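Local coordinates for motility protein B (Helicobacter pylori, PDB 3S0H) that probably forms part of the stator of the flagellar motor, needed for flagellar rotation, and through its periplasmic peptidoglycan-binding domain may fasten the torque-generating machinery to the cell wall, at residues A[39-44]-A[52-57]; A[75-80]-A[121-126]; A[127-132]-A[141-146]. One frame throughout, in Å; residues are numbered along the deposited sequence. Where two conformers were deposited one is given.

Contact 1 (A[39-44]-A[52-57]); sequences NLLFEN and QDMMLY
Leu40 and Leu41 meet Tyr57 and Met54 where a loop of the OmpA-like periplasmic domain folds back on the start of helix 54-67, a compact example of a helix beginning packed against the chain that leads into it. Asn39, at the margin, adds little to the contact across the two segments. Leu40 then supplies the main apolar surface. Its CB lies over one face of the Tyr57 ring, and the side chain crosses the tyrosine at about a right angle. With CG anti to the carbonyl carbon (chi1 -70°), both branches are brought to the phenol half: CD1 is 3.8 Å from Tyr57 CE2 and CD2 is 3.5 Å from Tyr57 CZ. The Leu40 carbonyl faces Asp53, but O and OD1 of these two residues, 3.1 Å apart, are both acceptors and do not bond. Leu41 comes nearest in the backbone, its CA 4.5 Å from that of Met54. Asn51, in the loop between the segments, ties them together: its backbone bonds to Leu41, its OD1 accepts the backbone N of Asp53, and its ND2 makes a weak bond to Asn39 O. Met54 also reaches Val104 and Val107 of helix 93-110, and with its CG anti to the backbone N (chi1 -164°) it sets that atom beside Leu41, 4.2 Å from CD2 of the leucine.

Contact 2 (A[75-80]-A[121-126]); sequences NVRGFT and SSYGST
Arg77 pairs with Ser121 and Gly78 with Ser122 in parallel register, as expected for a beta-alpha-beta unit in which helix 93-110 links strands 73-78 and 118-122. Ser121 is gripped twice, its N giving to Val76 O (2.6 Å) and its O accepting from Gly78 N (2.7 Å); Tyr123 N then bonds to Gly78 O. Further along, Thr80 N reaches the O of Gly124, second residue of a type II' turn from Tyr123 to Thr126, at 3.0 Å and almost straight (175°). Among the side chains, Asn75 CG lies anti to the backbone N (chi1 180°), which carries the amide to Ser121 OG, held in its plane through ND2 (2.8 Å). A water donates to Asn75 OD1 and also bonds Ser121 OG and Tyr123 OH. Tyr123 and Phe79 lie side by side, their rings 24° from parallel but slid so that they barely overlap. Tyr123 OH sits over one face of the Arg77 guanidinium, the angle at NH2 too poor for a hydrogen bond; NH1 pairs with Glu145. The tyrosine is thus steadied by a water at its hydroxyl and by Phe79 CE1, 3.4 Å from Tyr123 CB, while the main chain carries the strand pairing.

Contact 3 (A[127-132]-A[141-146]); sequences NPIAPN and NNRVEI
Asn141 uses both ends of its amide to hold the loop 127-132, a clear instance of one buried amide gathering several groups of a loop. Its OD1 accepts two successive backbone groups, Ile129 N at 2.8 Å and Ala130 N at 3.1 Å; the second lies in the carbonyl plane on a lone pair, whereas the first is tilted from that plane. Its ND2 gives to Ala130 O (2.9 Å) and to Asn132 OD1 (2.6 Å), both acceptors lying in the amide plane of Asn141. With two bonds at the oxygen and two at the nitrogen, the rotation of the amide is well defined. The Asn132 amide is turned 77° to it and is met from above its carbonyl plane, not along a lone pair.

The second grip comes from Arg143. Its NH2 reaches Asn127 O at 2.9 Å, close to the line of that carbonyl, and NE forms a salt bridge with Glu145 OE2 at 2.8 Å, a carboxylate shared with Arg77 through OE1. NH1 turns to Lys140 O. A first torsion of 69°, followed by an extended chain to NE, carries the guanidinium out to Asn127 O and beneath Ile129, which crosses the arginine at about a right angle and lays CG1 over the centre of one face, 3.7 Å from Arg143 CZ. Phe79 adds a cation-pi contact. The carboxylate probably offsets the buried charge, and the carbonyls and ring would stabilise it further.

Asn141 closes helix 135-141, and after Asn142 and Arg143 the chain enters strand 144-149, which runs between strands 31-36 and 73-78 of the mixed sheet; the loop 127-132, coming from strand 118-122, is therefore fastened across the junction between that helix and an inner strand.

Overall arrangement
The three contacts follow one another along the chain within the OmpA-like domain, and contact 3 is the one that joins the others. Contacts 2 and 3 lie about 9 Å apart between centres and share the sheet through neighbouring strands 73-78 and 144-149; Arg77 NH1 and Glu145 OE1, 2.7 Å apart, make the salt bridge between them. Contact 1 reaches contact 3 through apolar packing, Leu41 CD1 on Val144 CG2 at 3.7 Å. Contacts 1 and 2 do not touch: their nearest atoms are about 7 Å apart and their centres about 17 Å. A sulfate ion, probably from crystallisation, lies about 5 Å from the side chain of Ser125 in contact 2.

Contact 1 (A[39-44]-A[52-57])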
loop_
_atom_site.group_PDB
_atom_site.type_symbol
_atom_site.label_atom_id
_atom_site.label_comp_id
_atom_site.label_asym_id
_atom_site.label_seq_id
_atom_site.Cartn_x
_atom_site.Cartn_y
_atom_site.Cartn_z
ATOM N N ASN A 39 26.800 -17.617 -0.857
ATOM C CA ASN A 39 27.371 -18.941 -1.149
ATOM C C ASN A 39 26.436 -19.878 -1.921
ATOM O O ASN A 39 26.839 -20.955 -2.368
ATOM C CB ASN A 39 27.867 -19.598 0.158
ATOM C CG ASN A 39 26.756 -19.763 1.193
ATOM O OD1 ASN A 39 26.220 -18.782 1.723
ATOM N ND2 ASN A 39 26.418 -21.011 1.501
ATOM N N LEU A 40 25.192 -19.447 -2.085
ATOM C CA LEU A 40 24.186 -20.171 -2.865
ATOM C C LEU A 40 24.263 -19.820 -4.345
ATOM O O LEU A 40 23.678 -20.514 -5.174
ATOM C CB LEU A 40 22.786 -19.831 -2.370
ATOM C CG LEU A 40 22.276 -20.300 -1.004
ATOM C CD1 LEU A 40 20.746 -20.039 -0.930
ATOM C CD2 LEU A 40 22.594 -21.773 -0.741
ATOM N N LEU A 41 24.937 -18.723 -4.668
ATOM C CA LEU A 41 25.002 -18.266 -6.054
ATOM C C LEU A 41 26.440 -18.177 -6.619
ATOM O O LEU A 41 26.669 -18.515 -7.780
ATOM C CB LEU A 41 24.284 -16.925 -6.207
ATOM C CG LEU A 41 22.786 -17.001 -5.949
ATOM C CD1 LEU A 41 22.138 -15.639 -5.687
ATOM C CD2 LEU A 41 22.102 -17.692 -7.093
ATOM N N PHE A 42 27.378 -17.730 -5.788
ATOM C CA PHE A 42 28.711 -17.333 -6.227
ATOM C C PHE A 42 29.828 -18.097 -5.473
ATOM O O PHE A 42 29.621 -18.525 -4.328
ATOM C CB PHE A 42 28.854 -15.791 -6.061
ATOM C CG PHE A 42 27.929 -14.982 -6.970
ATOM C CD1 PHE A 42 28.213 -14.845 -8.342
ATOM C CD2 PHE A 42 26.778 -14.358 -6.452
ATOM C CE1 PHE A 42 27.358 -14.117 -9.191
ATOM C CE2 PHE A 42 25.916 -13.619 -7.285
ATOM C CZ PHE A 42 26.207 -13.488 -8.655
ATOM N N GLU A 43 30.992 -18.281 -6.108
ATOM C CA GLU A 43 32.118 -18.975 -5.450
ATOM C C GLU A 43 32.708 -18.184 -4.276
ATOM O O GLU A 43 33.177 -18.766 -3.294
ATOM C CB GLU A 43 33.208 -19.432 -6.441
ATOM C CG GLU A 43 33.785 -18.375 -7.364
ATOM C CD GLU A 43 34.713 -18.968 -8.422
ATOM O OE1 GLU A 43 34.195 -19.548 -9.402
ATOM O OE2 GLU A 43 35.958 -18.842 -8.283
ATOM N N ASN A 44 32.655 -16.858 -4.373
ATOM C CA ASN A 44 33.090 -16.009 -3.290
ATOM C C ASN A 44 32.328 -14.693 -3.252
ATOM O O ASN A 44 31.617 -14.327 -4.192
ATOM C CB ASN A 44 34.591 -15.758 -3.404
ATOM C CG ASN A 44 34.975 -15.223 -4.755
ATOM O OD1 ASN A 44 34.554 -14.129 -5.137
ATOM N ND2 ASN A 44 35.766 -15.992 -5.500
ATOM N N GLN A 52 29.109 -24.035 -8.531
ATOM C CA GLN A 52 28.576 -25.207 -9.250
ATOM C C GLN A 52 27.073 -25.484 -9.077
ATOM O O GLN A 52 26.470 -26.163 -9.900
ATOM C CB GLN A 52 29.425 -26.460 -8.972
ATOM C CG GLN A 52 29.588 -27.354 -10.205
ATOM C CD GLN A 52 30.625 -28.458 -10.030
ATOM O OE1 GLN A 52 30.847 -28.959 -8.922
ATOM N NE2 GLN A 52 31.256 -28.851 -11.134
ATOM N N ASP A 53 26.464 -24.944 -8.029
ATOM C CA ASP A 53 25.023 -25.123 -7.805
ATOM C C ASP A 53 24.171 -23.901 -8.217
ATOM O O ASP A 53 22.932 -23.968 -8.306
ATOM C CB ASP A 53 24.780 -25.502 -6.338
ATOM C CG ASP A 53 25.359 -24.487 -5.364
ATOM O OD1 ASP A 53 25.096 -23.268 -5.527
ATOM O OD2 ASP A 53 26.072 -24.917 -4.426
ATOM N N MET A 54 24.845 -22.798 -8.500
ATOM C CA MET A 54 24.188 -21.576 -8.966
ATOM C C MET A 54 22.969 -21.808 -9.904
ATOM O O MET A 54 21.871 -21.348 -9.611
ATOM C CB MET A 54 25.229 -20.675 -9.634
ATOM C CG MET A 54 24.816 -19.252 -9.822
ATOM S SD MET A 54 23.709 -18.951 -11.202
ATOM C CE MET A 54 23.664 -17.145 -11.178
ATOM N N MET A 55 23.178 -22.524 -11.011
ATOM C CA MET A 55 22.157 -22.689 -12.059
ATOM C C MET A 55 20.875 -23.342 -11.540
ATOM O O MET A 55 19.792 -22.818 -11.756
ATOM C CB MET A 55 22.706 -23.451 -13.270
ATOM C CG MET A 55 23.858 -22.775 -14.033
ATOM S SD MET A 55 23.454 -21.198 -14.825
ATOM C CE MET A 55 22.492 -21.687 -16.285
ATOM N N LEU A 56 21.020 -24.463 -10.831
ATOM C CA LEU A 56 19.896 -25.233 -10.322
ATOM C C LEU A 56 19.041 -24.449 -9.334
ATOM O O LEU A 56 17.815 -24.506 -9.394
ATOM C CB LEU A 56 20.374 -26.550 -9.694
ATOM C CG LEU A 56 21.229 -27.534 -10.496
ATOM C CD1 LEU A 56 21.205 -28.893 -9.814
ATOM C CD2 LEU A 56 20.779 -27.645 -11.962
ATOM N N TYR A 57 19.685 -23.692 -8.447
ATOM C CA TYR A 57 18.967 -22.733 -7.572
ATOM C C TYR A 57 18.100 -21.758 -8.351
ATOM O O TYR A 57 16.912 -21.561 -8.017
ATOM C CB TYR A 57 19.962 -21.920 -6.738
ATOM C CG TYR A 57 20.337 -22.589 -5.442
ATOM C CD1 TYR A 57 21.453 -23.422 -5.355
ATOM C CD2 TYR A 57 19.560 -22.390 -4.300
ATOM C CE1 TYR A 57 21.791 -24.038 -4.147
ATOM C CE2 TYR A 57 19.878 -23.006 -3.098
ATOM C CZ TYR A 57 20.991 -23.823 -3.028
ATOM O OH TYR A 57 21.288 -24.410 -1.825
#

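Contact 2 (A[75-80]-A[121-126])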
loop_
_atom_site.group_PDB
_atom_site.type_symbol
_atom_site.label_atom_id
_atom_site.label_comp_id
_atom_site.label_asym_id
_atom_site.label_seq_id
_atom_site.Cartn_x
_atom_site.Cartn_y
_atom_site.Cartn_z
ATOM N N ASN A 75 12.701 -7.376 -9.427
ATOM C CA ASN A 75 13.909 -6.605 -9.358
ATOM C C ASN A 75 14.987 -7.399 -8.670
ATOM O O ASN A 75 14.859 -7.714 -7.495
ATOM C CB ASN A 75 13.633 -5.217 -8.722
ATOM C CG ASN A 75 14.894 -4.344 -8.610
ATOM O OD1 ASN A 75 15.307 -4.007 -7.499
ATOM N ND2 ASN A 75 15.460 -3.935 -9.730
ATOM N N VAL A 76 16.041 -7.749 -9.413
ATOM C CA VAL A 76 17.221 -8.413 -8.821
ATOM C C VAL A 76 18.203 -7.398 -8.161
ATOM O O VAL A 76 18.777 -6.570 -8.841
ATOM C CB VAL A 76 17.974 -9.270 -9.877
ATOM C CG1 VAL A 76 19.084 -10.079 -9.188
ATOM C CG2 VAL A 76 16.991 -10.209 -10.692
ATOM N N ARG A 77 18.406 -7.473 -6.842
ATOM C CA ARG A 77 19.202 -6.480 -6.123
ATOM C C ARG A 77 20.525 -7.032 -5.591
ATOM O O ARG A 77 20.538 -8.015 -4.852
ATOM C CB ARG A 77 18.411 -5.963 -4.915
ATOM C CG ARG A 77 16.946 -5.608 -5.211
ATOM C CD ARG A 77 16.103 -5.891 -4.017
ATOM N NE ARG A 77 15.270 -4.725 -3.765
ATOM C CZ ARG A 77 15.197 -4.090 -2.604
ATOM N NH1 ARG A 77 15.873 -4.507 -1.555
ATOM N NH2 ARG A 77 14.415 -3.039 -2.507
ATOM N N GLY A 78 21.633 -6.349 -5.855
ATOM C CA GLY A 78 22.899 -6.812 -5.282
ATOM C C GLY A 78 23.404 -5.969 -4.125
ATOM O O GLY A 78 23.116 -4.758 -4.058
ATOM N N PHE A 79 24.145 -6.624 -3.229
ATOM C CA PHE A 79 24.681 -6.049 -1.990
ATOM C C PHE A 79 26.087 -6.557 -1.718
ATOM O O PHE A 79 26.369 -7.729 -1.984
ATOM C CB PHE A 79 23.819 -6.447 -0.773
ATOM C CG PHE A 79 22.385 -5.996 -0.876
ATOM C CD1 PHE A 79 21.985 -4.777 -0.329
ATOM C CD2 PHE A 79 21.447 -6.774 -1.548
ATOM C CE1 PHE A 79 20.678 -4.355 -0.454
ATOM C CE2 PHE A 79 20.133 -6.347 -1.660
ATOM C CZ PHE A 79 19.753 -5.133 -1.127
ATOM N N THR A 80 26.956 -5.702 -1.150
ATOM C CA THR A 80 28.285 -6.161 -0.679
ATOM C C THR A 80 28.533 -5.833 0.791
ATOM O O THR A 80 27.811 -5.032 1.377
ATOM C CB THR A 80 29.488 -5.525 -1.448
ATOM O OG1 THR A 80 29.672 -4.169 -1.006
ATOM C CG2 THR A 80 29.298 -5.571 -2.972
ATOM N N SER A 121 19.446 -4.186 -9.773
ATOM C CA SER A 121 19.845 -3.065 -8.937
ATOM C C SER A 121 21.093 -3.354 -8.125
ATOM O O SER A 121 21.441 -4.517 -7.890
ATOM C CB SER A 121 18.733 -2.735 -7.964
ATOM O OG SER A 121 17.610 -2.373 -8.734
ATOM N N SER A 122 21.730 -2.259 -7.701
ATOM C CA SER A 122 22.926 -2.294 -6.844
ATOM C C SER A 122 22.795 -1.340 -5.659
ATOM O O SER A 122 22.569 -0.144 -5.840
ATOM C CB SER A 122 24.185 -1.960 -7.635
ATOM O OG SER A 122 25.268 -1.762 -6.737
ATOM N N TYR A 123 22.937 -1.890 -4.453
ATOM C CA TYR A 123 22.925 -1.124 -3.216
ATOM C C TYR A 123 24.325 -0.866 -2.620
ATOM O O TYR A 123 24.468 -0.164 -1.614
ATOM C CB TYR A 123 21.991 -1.795 -2.196
ATOM C CG TYR A 123 20.524 -1.557 -2.538
ATOM C CD1 TYR A 123 19.723 -0.684 -1.788
ATOM C CD2 TYR A 123 19.956 -2.202 -3.625
ATOM C CE1 TYR A 123 18.363 -0.458 -2.161
ATOM C CE2 TYR A 123 18.652 -1.983 -4.001
ATOM C CZ TYR A 123 17.869 -1.113 -3.272
ATOM O OH TYR A 123 16.606 -0.964 -3.718
ATOM N N GLY A 124 25.365 -1.406 -3.237
ATOM C CA GLY A 124 26.685 -1.240 -2.686
ATOM C C GLY A 124 26.789 -1.867 -1.292
ATOM O O GLY A 124 26.126 -2.861 -0.989
ATOM N N SER A 125 27.612 -1.274 -0.444
ATOM C CA SER A 125 27.935 -1.845 0.874
ATOM C C SER A 125 27.162 -1.280 2.062
ATOM O O SER A 125 27.400 -1.699 3.178
ATOM C CB SER A 125 29.405 -1.586 1.161
ATOM O OG SER A 125 29.555 -0.182 1.302
ATOM N N THR A 126 26.239 -0.352 1.868
ATOM C CA THR A 126 25.682 0.380 3.026
ATOM C C THR A 126 24.295 -0.025 3.518
ATOM O O THR A 126 23.682 0.727 4.303
ATOM C CB THR A 126 25.689 1.926 2.810
ATOM O OG1 THR A 126 25.044 2.224 1.562
ATOM C CG2 THR A 126 27.104 2.478 2.845
HETATM O O HOH W 1 16.040 -1.721 -6.498
HETATM O O HOH W 2 27.099 -4.384 3.791
#

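Contact 3 (A[127-132]-A[141-146])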
loop_
_atom_site.group_PDB
_atom_site.type_symbol
_atom_site.label_atom_id
_atom_site.label_comp_id
_atom_site.label_asym_id
_atom_site.label_seq_id
_atom_site.Cartn_x
_atom_site.Cartn_y
_atom_site.Cartn_z
ATOM N N ASN A 127 23.807 -1.186 3.084
ATOM C CA ASN A 127 22.598 -1.773 3.671
ATOM C C ASN A 127 22.858 -3.201 4.287
ATOM O O ASN A 127 22.251 -4.196 3.879
ATOM C CB ASN A 127 21.465 -1.772 2.622
ATOM C CG ASN A 127 21.125 -0.366 2.127
ATOM O OD1 ASN A 127 20.388 0.392 2.804
ATOM N ND2 ASN A 127 21.676 0.011 0.973
ATOM N N PRO A 128 23.778 -3.298 5.254
ATOM C CA PRO A 128 24.102 -4.573 5.892
ATOM C C PRO A 128 22.924 -5.178 6.646
ATOM O O PRO A 128 22.103 -4.428 7.209
ATOM C CB PRO A 128 25.159 -4.192 6.921
ATOM C CG PRO A 128 24.882 -2.745 7.217
ATOM C CD PRO A 128 24.577 -2.210 5.847
ATOM N N ILE A 129 22.858 -6.519 6.633
ATOM C CA ILE A 129 21.859 -7.277 7.378
ATOM C C ILE A 129 22.354 -7.442 8.800
ATOM O O ILE A 129 21.568 -7.414 9.729
ATOM C CB ILE A 129 21.573 -8.710 6.750
ATOM C CG1 ILE A 129 20.530 -8.606 5.648
ATOM C CG2 ILE A 129 21.055 -9.739 7.844
ATOM C CD1 ILE A 129 19.325 -7.768 6.082
ATOM N N ALA A 130 23.660 -7.612 8.957
ATOM C CA ALA A 130 24.261 -7.967 10.235
ATOM C C ALA A 130 25.697 -7.493 10.315
ATOM O O ALA A 130 26.261 -7.050 9.321
ATOM C CB ALA A 130 24.204 -9.477 10.460
ATOM N N PRO A 131 26.282 -7.562 11.520
ATOM C CA PRO A 131 27.686 -7.339 11.717
ATOM C C PRO A 131 28.475 -8.305 10.878
ATOM O O PRO A 131 28.098 -9.473 10.756
ATOM C CB PRO A 131 27.903 -7.671 13.202
ATOM C CG PRO A 131 26.607 -7.718 13.811
ATOM C CD PRO A 131 25.539 -7.612 12.793
ATOM N N ASN A 132 29.577 -7.839 10.317
ATOM C CA ASN A 132 30.455 -8.736 9.565
ATOM C C ASN A 132 31.419 -9.550 10.452
ATOM O O ASN A 132 32.596 -9.655 10.135
ATOM C CB ASN A 132 31.259 -7.936 8.546
ATOM C CG ASN A 132 30.632 -7.906 7.181
ATOM O OD1 ASN A 132 29.974 -8.857 6.744
ATOM N ND2 ASN A 132 30.865 -6.807 6.466
ATOM N N ASN A 141 25.583 -10.475 4.223
ATOM C CA ASN A 141 25.848 -9.096 3.781
ATOM C C ASN A 141 26.181 -8.978 2.318
ATOM O O ASN A 141 26.129 -7.898 1.771
ATOM C CB ASN A 141 26.919 -8.386 4.622
ATOM C CG ASN A 141 26.485 -8.165 6.053
ATOM O OD1 ASN A 141 25.290 -7.939 6.357
ATOM N ND2 ASN A 141 27.454 -8.230 6.945
ATOM N N ASN A 142 26.578 -10.092 1.713
ATOM C CA ASN A 142 26.882 -10.175 0.302
ATOM C C ASN A 142 25.744 -10.913 -0.438
ATOM O O ASN A 142 25.940 -11.500 -1.499
ATOM C CB ASN A 142 28.235 -10.884 0.088
ATOM C CG ASN A 142 29.409 -10.058 0.577
ATOM O OD1 ASN A 142 29.822 -9.113 -0.077
ATOM N ND2 ASN A 142 29.931 -10.399 1.751
ATOM N N ARG A 143 24.549 -10.846 0.129
ATOM C CA ARG A 143 23.382 -11.551 -0.423
ATOM C C ARG A 143 22.954 -10.972 -1.776
ATOM O O ARG A 143 23.381 -9.868 -2.165
ATOM C CB ARG A 143 22.206 -11.428 0.535
ATOM C CG ARG A 143 21.683 -9.981 0.593
ATOM C CD ARG A 143 20.798 -9.756 1.759
ATOM N NE ARG A 143 20.382 -8.352 1.911
ATOM C CZ ARG A 143 21.169 -7.350 2.277
ATOM N NH1 ARG A 143 22.454 -7.539 2.506
ATOM N NH2 ARG A 143 20.671 -6.120 2.391
ATOM N N VAL A 144 22.141 -11.744 -2.499
ATOM C CA VAL A 144 21.329 -11.207 -3.601
ATOM C C VAL A 144 19.869 -11.281 -3.156
ATOM O O VAL A 144 19.444 -12.269 -2.550
ATOM C CB VAL A 144 21.483 -12.028 -4.911
ATOM C CG1 VAL A 144 20.607 -11.442 -6.020
ATOM C CG2 VAL A 144 22.921 -12.041 -5.375
ATOM N N GLU A 145 19.114 -10.233 -3.453
ATOM C CA GLU A 145 17.711 -10.183 -3.115
ATOM C C GLU A 145 16.889 -10.177 -4.379
ATOM O O GLU A 145 17.369 -9.781 -5.444
ATOM C CB GLU A 145 17.393 -8.921 -2.297
ATOM C CG GLU A 145 17.905 -8.970 -0.866
ATOM C CD GLU A 145 17.458 -7.778 -0.053
ATOM O OE1 GLU A 145 16.790 -6.892 -0.640
ATOM O OE2 GLU A 145 17.809 -7.717 1.149
ATOM N N ILE A 146 15.656 -10.641 -4.270
ATOM C CA ILE A 146 14.716 -10.527 -5.378
ATOM C C ILE A 146 13.428 -9.911 -4.830
ATOM O O ILE A 146 12.769 -10.520 -3.965
ATOM C CB ILE A 146 14.405 -11.884 -6.025
ATOM C CG1 ILE A 146 15.703 -12.592 -6.475
ATOM C CG2 ILE A 146 13.507 -11.640 -7.243
ATOM C CD1 ILE A 146 15.507 -13.760 -7.426
#